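Local coordinates for CCMAN5 (Cellulosimicrobium cellulans, PDB 2XSG), which hydrolyses alpha-mannosides as a bacterial GH92 mannosidase, probably with calcium in its active site, and enables mannose-6-phosphate modification of yeast-produced human lysosomal enzymes, at residues Asp349-Asp355 with Pro402-Arg408. Residue numbers count along the deposited sequence, not the author numbering.
Sequences DSWATWD and PTVRWER. With B3P (2-[3-(2-hydroxy-1,1-dihydroxymethyl-ethylamino)-propylamino]-2-hydroxymethyl-propane-1,3-diol), chain D.
In (alpha/alpha)6-barrel glycosidases such as GH92 enzymes, loops joining the barrel helices line the active site; 349-355 and 402-408 are an example. Mostly extended, with positive phi at S350 (105/97), they run in the same direction, S350 beside T403 and W354 beside E407, with one parallel beta bridge, A352 to R405 (CA-CA 4.6 Å). P402 O accepts a hydrogen bond from S350 OG (2.8 Å). T403 OG1 (chi1 t) accepts one from W351 N (2.9 Å). V404 N and R405 N both donate to W351 O (2.9 Å each); V404 CB packs on A352 CB (3.8 Å). R405 O accepts from T353 N (3.0 Å), just after N-cap A352. The R405 guanidinium (chi1 p) stacks flat on W354 (chi1 t, chi2 91°; centres 3.8 Å, planes 6°), a cation-pi contact. R405 NH1 donates to O3 of the buffer molecule B3P (2.9 Å), which probably occupies sugar-binding space; B3P O3 donates to D355 OD1 (2.7 Å), and the D355 side chain is about 4 Å from calcium. W406 CD1 meets W351 CB (3.7 Å). E407 grips R405 twice: OE1 to R405 NE (2.8 Å), OE2 to R405 NH2 (3.0 Å). R408 (79/0) N-caps helix 409-418; Q460 OE1 accepts from R408 NH1 and W354 NE1, and D464 salt-bridges R408. Helix 368-387 packs against W351 and W406, strand 198-208 against P402 and W406.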
ATOM      1  N   ASP A 349      -1.112   9.885  -7.716  1.00  3.74           N
ATOM      2  CA  ASP A 349      -0.642   8.895  -8.673  1.00  3.32           C
ATOM      3  C   ASP A 349       0.219   7.870  -7.941  1.00  3.66           C
ATOM      4  O   ASP A 349       0.729   8.155  -6.840  1.00  3.83           O
ATOM      5  CB  ASP A 349       0.153   9.582  -9.783  1.00  3.09           C
ATOM      6  CG  ASP A 349       0.360   8.700 -11.012  1.00  3.25           C
ATOM      7  OD1 ASP A 349      -0.179   7.565 -11.079  1.00  2.86           O
ATOM      8  OD2 ASP A 349       1.105   9.141 -11.914  1.00  4.01           O
ATOM      9  N   SER A 350       0.363   6.704  -8.564  1.00  3.02           N
ATOM     10  CA  SER A 350       1.117   5.523  -8.075  1.00  3.95           C
ATOM     11  C   SER A 350       0.152   4.460  -7.602  1.00  3.69           C
ATOM     12  O   SER A 350      -0.337   4.512  -6.486  1.00  4.39           O
ATOM     13  CB  SER A 350       2.112   5.833  -6.965  1.00  3.87           C
ATOM     14  OG  SER A 350       2.921   4.694  -6.728  1.00  4.30           O
ATOM     15  N   TRP A 351      -0.125   3.501  -8.467  1.00  3.90           N
ATOM     16  CA  TRP A 351      -1.241   2.592  -8.254  1.00  3.88           C
ATOM     17  C   TRP A 351      -0.760   1.149  -8.260  1.00  3.55           C
ATOM     18  O   TRP A 351       0.173   0.816  -8.974  1.00  3.92           O
ATOM     19  CB  TRP A 351      -2.261   2.800  -9.365  1.00  3.73           C
ATOM     20  CG  TRP A 351      -2.737   4.238  -9.501  1.00  4.59           C
ATOM     21  CD1 TRP A 351      -2.257   5.181 -10.355  1.00  4.39           C
ATOM     22  CD2 TRP A 351      -3.790   4.862  -8.760  1.00  4.96           C
ATOM     23  NE1 TRP A 351      -2.943   6.375 -10.187  1.00  5.87           N
ATOM     24  CE2 TRP A 351      -3.888   6.199  -9.212  1.00  5.18           C
ATOM     25  CE3 TRP A 351      -4.665   4.417  -7.756  1.00  5.76           C
ATOM     26  CZ2 TRP A 351      -4.836   7.092  -8.710  1.00  5.89           C
ATOM     27  CZ3 TRP A 351      -5.602   5.315  -7.239  1.00  5.32           C
ATOM     28  CH2 TRP A 351      -5.673   6.640  -7.714  1.00  7.05           C
ATOM     29  N   ALA A 352      -1.371   0.308  -7.430  1.00  3.97           N
ATOM     30  CA  ALA A 352      -1.098  -1.127  -7.419  1.00  3.39           C
ATOM     31  C   ALA A 352      -2.447  -1.787  -7.172  1.00  3.86           C
ATOM     32  O   ALA A 352      -2.607  -2.609  -6.271  1.00  3.74           O
ATOM     33  CB  ALA A 352      -0.125  -1.486  -6.322  1.00  3.71           C
ATOM     34  N   THR A 353      -3.417  -1.409  -7.992  1.00  3.58           N
ATOM     35  CA  THR A 353      -4.810  -1.641  -7.676  1.00  3.82           C
ATOM     36  C   THR A 353      -5.258  -3.113  -7.718  1.00  3.68           C
ATOM     37  O   THR A 353      -6.225  -3.473  -7.047  1.00  3.89           O
ATOM     38  CB  THR A 353      -5.673  -0.684  -8.518  1.00  4.28           C
ATOM     39  OG1 THR A 353      -5.105   0.629  -8.394  1.00  5.44           O
ATOM     40  CG2 THR A 353      -7.133  -0.656  -8.036  1.00  2.44           C
ATOM     41  N   TRP A 354      -4.546  -3.956  -8.466  1.00  3.55           N
ATOM     42  CA  TRP A 354      -4.781  -5.416  -8.452  1.00  4.26           C
ATOM     43  C   TRP A 354      -4.640  -5.978  -7.022  1.00  4.39           C
ATOM     44  O   TRP A 354      -5.437  -6.818  -6.597  1.00  3.46           O
ATOM     45  CB  TRP A 354      -3.791  -6.114  -9.386  1.00  4.59           C
ATOM     46  CG  TRP A 354      -4.054  -7.569  -9.685  1.00  7.00           C
ATOM     47  CD1 TRP A 354      -4.793  -8.071 -10.726  1.00  8.38           C
ATOM     48  CD2 TRP A 354      -3.540  -8.709  -8.976  1.00  9.98           C
ATOM     49  NE1 TRP A 354      -4.794  -9.450 -10.687  1.00 11.93           N
ATOM     50  CE2 TRP A 354      -4.021  -9.867  -9.637  1.00 11.65           C
ATOM     51  CE3 TRP A 354      -2.725  -8.867  -7.848  1.00 12.81           C
ATOM     52  CZ2 TRP A 354      -3.722 -11.168  -9.197  1.00 14.40           C
ATOM     53  CZ3 TRP A 354      -2.428 -10.162  -7.406  1.00 13.24           C
ATOM     54  CH2 TRP A 354      -2.929 -11.295  -8.082  1.00 15.08           C
ATOM     55  N   ASP A 355      -3.641  -5.479  -6.287  1.00  4.30           N
ATOM     56  CA  ASP A 355      -3.427  -5.866  -4.886  1.00  4.99           C
ATOM     57  C   ASP A 355      -4.248  -5.071  -3.894  1.00  5.09           C
ATOM     58  O   ASP A 355      -4.701  -5.614  -2.886  1.00  5.66           O
ATOM     59  CB  ASP A 355      -1.945  -5.705  -4.463  1.00  4.84           C
ATOM     60  CG  ASP A 355      -0.988  -6.388  -5.395  1.00  4.74           C
ATOM     61  OD1 ASP A 355      -0.156  -5.692  -6.032  1.00  4.51           O
ATOM     62  OD2 ASP A 355      -1.053  -7.623  -5.482  1.00  7.20           O
ATOM     63  N   PRO A 402       6.819   6.705  -9.748  1.00  3.01           N
ATOM     64  CA  PRO A 402       6.902   5.257  -9.793  1.00  3.03           C
ATOM     65  C   PRO A 402       5.529   4.677  -9.531  1.00  2.95           C
ATOM     66  O   PRO A 402       4.771   5.208  -8.706  1.00  2.34           O
ATOM     67  CB  PRO A 402       7.867   4.899  -8.650  1.00  3.16           C
ATOM     68  CG  PRO A 402       8.164   6.134  -7.938  1.00  3.44           C
ATOM     69  CD  PRO A 402       7.798   7.286  -8.811  1.00  3.56           C
ATOM     70  N   THR A 403       5.196   3.617 -10.254  1.00  3.00           N
ATOM     71  CA  THR A 403       3.847   3.061 -10.192  1.00  2.63           C
ATOM     72  C   THR A 403       3.878   1.563 -10.495  1.00  2.70           C
ATOM     73  O   THR A 403       4.926   1.012 -10.859  1.00  2.73           O
ATOM     74  CB  THR A 403       2.909   3.830 -11.137  1.00  2.74           C
ATOM     75  OG1 THR A 403       1.537   3.545 -10.823  1.00  2.00           O
ATOM     76  CG2 THR A 403       3.214   3.501 -12.621  1.00  3.53           C
ATOM     77  N   VAL A 404       2.751   0.887 -10.317  1.00  2.53           N
ATOM     78  CA  VAL A 404       2.759  -0.574 -10.425  1.00  2.59           C
ATOM     79  C   VAL A 404       1.776  -1.083 -11.477  1.00  2.46           C
ATOM     80  O   VAL A 404       2.189  -1.476 -12.548  1.00  2.47           O
ATOM     81  CB  VAL A 404       2.500  -1.257  -9.076  1.00  2.82           C
ATOM     82  CG1 VAL A 404       2.736  -2.774  -9.177  1.00  2.76           C
ATOM     83  CG2 VAL A 404       3.383  -0.639  -7.982  1.00  2.67           C
ATOM     84  N   ARG A 405       0.485  -1.079 -11.155  1.00  2.45           N
ATOM     85  CA  ARG A 405      -0.521  -1.776 -11.974  1.00  2.87           C
ATOM     86  C   ARG A 405      -1.925  -1.235 -11.660  1.00  2.93           C
ATOM     87  O   ARG A 405      -2.132  -0.612 -10.612  1.00  2.80           O
ATOM     88  CB  ARG A 405      -0.439  -3.301 -11.773  1.00  2.48           C
ATOM     89  CG  ARG A 405      -0.775  -3.782 -10.356  1.00  3.18           C
ATOM     90  CD  ARG A 405      -0.483  -5.266 -10.152  1.00  3.29           C
ATOM     91  NE  ARG A 405      -1.070  -6.143 -11.158  1.00  2.00           N
ATOM     92  CZ  ARG A 405      -0.922  -7.464 -11.194  1.00  2.00           C
ATOM     93  NH1 ARG A 405      -0.240  -8.083 -10.254  1.00  2.22           N
ATOM     94  NH2 ARG A 405      -1.500  -8.172 -12.154  1.00  2.00           N
ATOM     95  N   TRP A 406      -2.879  -1.458 -12.565  1.00  3.22           N
ATOM     96  CA  TRP A 406      -4.127  -0.688 -12.546  1.00  3.31           C
ATOM     97  C   TRP A 406      -5.401  -1.517 -12.581  1.00  3.53           C
ATOM     98  O   TRP A 406      -6.490  -0.962 -12.586  1.00  4.03           O
ATOM     99  CB  TRP A 406      -4.134   0.331 -13.698  1.00  3.91           C
ATOM    100  CG  TRP A 406      -2.896   1.201 -13.736  1.00  3.67           C
ATOM    101  CD1 TRP A 406      -2.693   2.377 -13.056  1.00  3.53           C
ATOM    102  CD2 TRP A 406      -1.690   0.942 -14.462  1.00  2.77           C
ATOM    103  NE1 TRP A 406      -1.432   2.873 -13.326  1.00  2.95           N
ATOM    104  CE2 TRP A 406      -0.797   2.013 -14.187  1.00  3.93           C
ATOM    105  CE3 TRP A 406      -1.272  -0.091 -15.322  1.00  3.12           C
ATOM    106  CZ2 TRP A 406       0.486   2.077 -14.738  1.00  3.69           C
ATOM    107  CZ3 TRP A 406       0.006  -0.025 -15.875  1.00  2.63           C
ATOM    108  CH2 TRP A 406       0.870   1.046 -15.571  1.00  4.40           C
ATOM    109  N   GLU A 407      -5.279  -2.839 -12.585  1.00  4.11           N
ATOM    110  CA  GLU A 407      -6.466  -3.699 -12.586  1.00  4.40           C
ATOM    111  C   GLU A 407      -7.345  -3.401 -11.380  1.00  4.27           C
ATOM    112  O   GLU A 407      -6.833  -3.056 -10.323  1.00  3.94           O
ATOM    113  CB  GLU A 407      -6.091  -5.189 -12.578  1.00  4.65           C
ATOM    114  CG  GLU A 407      -5.245  -5.664 -13.751  1.00  5.41           C
ATOM    115  CD  GLU A 407      -3.758  -5.739 -13.426  1.00  5.62           C
ATOM    116  OE1 GLU A 407      -3.283  -5.024 -12.517  1.00  4.32           O
ATOM    117  OE2 GLU A 407      -3.063  -6.522 -14.096  1.00  7.73           O
ATOM    118  N   ARG A 408      -8.661  -3.571 -11.543  1.00  3.80           N
ATOM    119  CA  ARG A 408      -9.665  -3.334 -10.490  1.00  3.53           C
ATOM    120  C   ARG A 408      -9.988  -1.853 -10.300  1.00  3.59           C
ATOM    121  O   ARG A 408     -10.811  -1.517  -9.443  1.00  3.31           O
ATOM    122  CB  ARG A 408      -9.296  -3.961  -9.125  1.00  3.55           C
ATOM    123  CG  ARG A 408      -8.896  -5.448  -9.110  1.00  5.66           C
ATOM    124  CD  ARG A 408      -9.985  -6.406  -9.589  1.00  5.80           C
ATOM    125  NE  ARG A 408      -9.891  -6.661 -11.030  1.00  9.27           N
ATOM    126  CZ  ARG A 408      -9.072  -7.538 -11.609  1.00 10.33           C
ATOM    127  NH1 ARG A 408      -8.235  -8.270 -10.881  1.00 11.00           N
ATOM    128  NH2 ARG A 408      -9.074  -7.673 -12.935  1.00 10.00           N
TER
HETATM  129  C1  B3P D1773       4.274 -10.152  -9.488  1.00 13.88           C
HETATM  130  C2  B3P D1773       3.218  -9.157  -9.007  1.00 11.19           C
HETATM  131  C3  B3P D1773       4.100 -11.554  -8.917  1.00 15.65           C
HETATM  132  N2  B3P D1773       3.527  -8.464  -7.745  1.00  5.77           N
HETATM  133  C8  B3P D1773       3.580  -7.018  -7.634  1.00  5.57           C
HETATM  134  C9  B3P D1773       3.570  -6.638  -6.146  1.00  5.23           C
HETATM  135  C10 B3P D1773       4.864  -6.510  -8.283  1.00  4.49           C
HETATM  136  C11 B3P D1773       2.388  -6.387  -8.358  1.00  4.98           C
HETATM  137  O1  B3P D1773       4.096  -5.309  -5.938  1.00  5.51           O
HETATM  138  O2  B3P D1773       5.965  -7.150  -7.642  1.00  3.64           O
HETATM  139  O3  B3P D1773       1.162  -7.015  -7.967  1.00  6.54           O
HETATM  140  O   HOH W   1      -7.258  -8.619  -8.090  1.00 17.44           O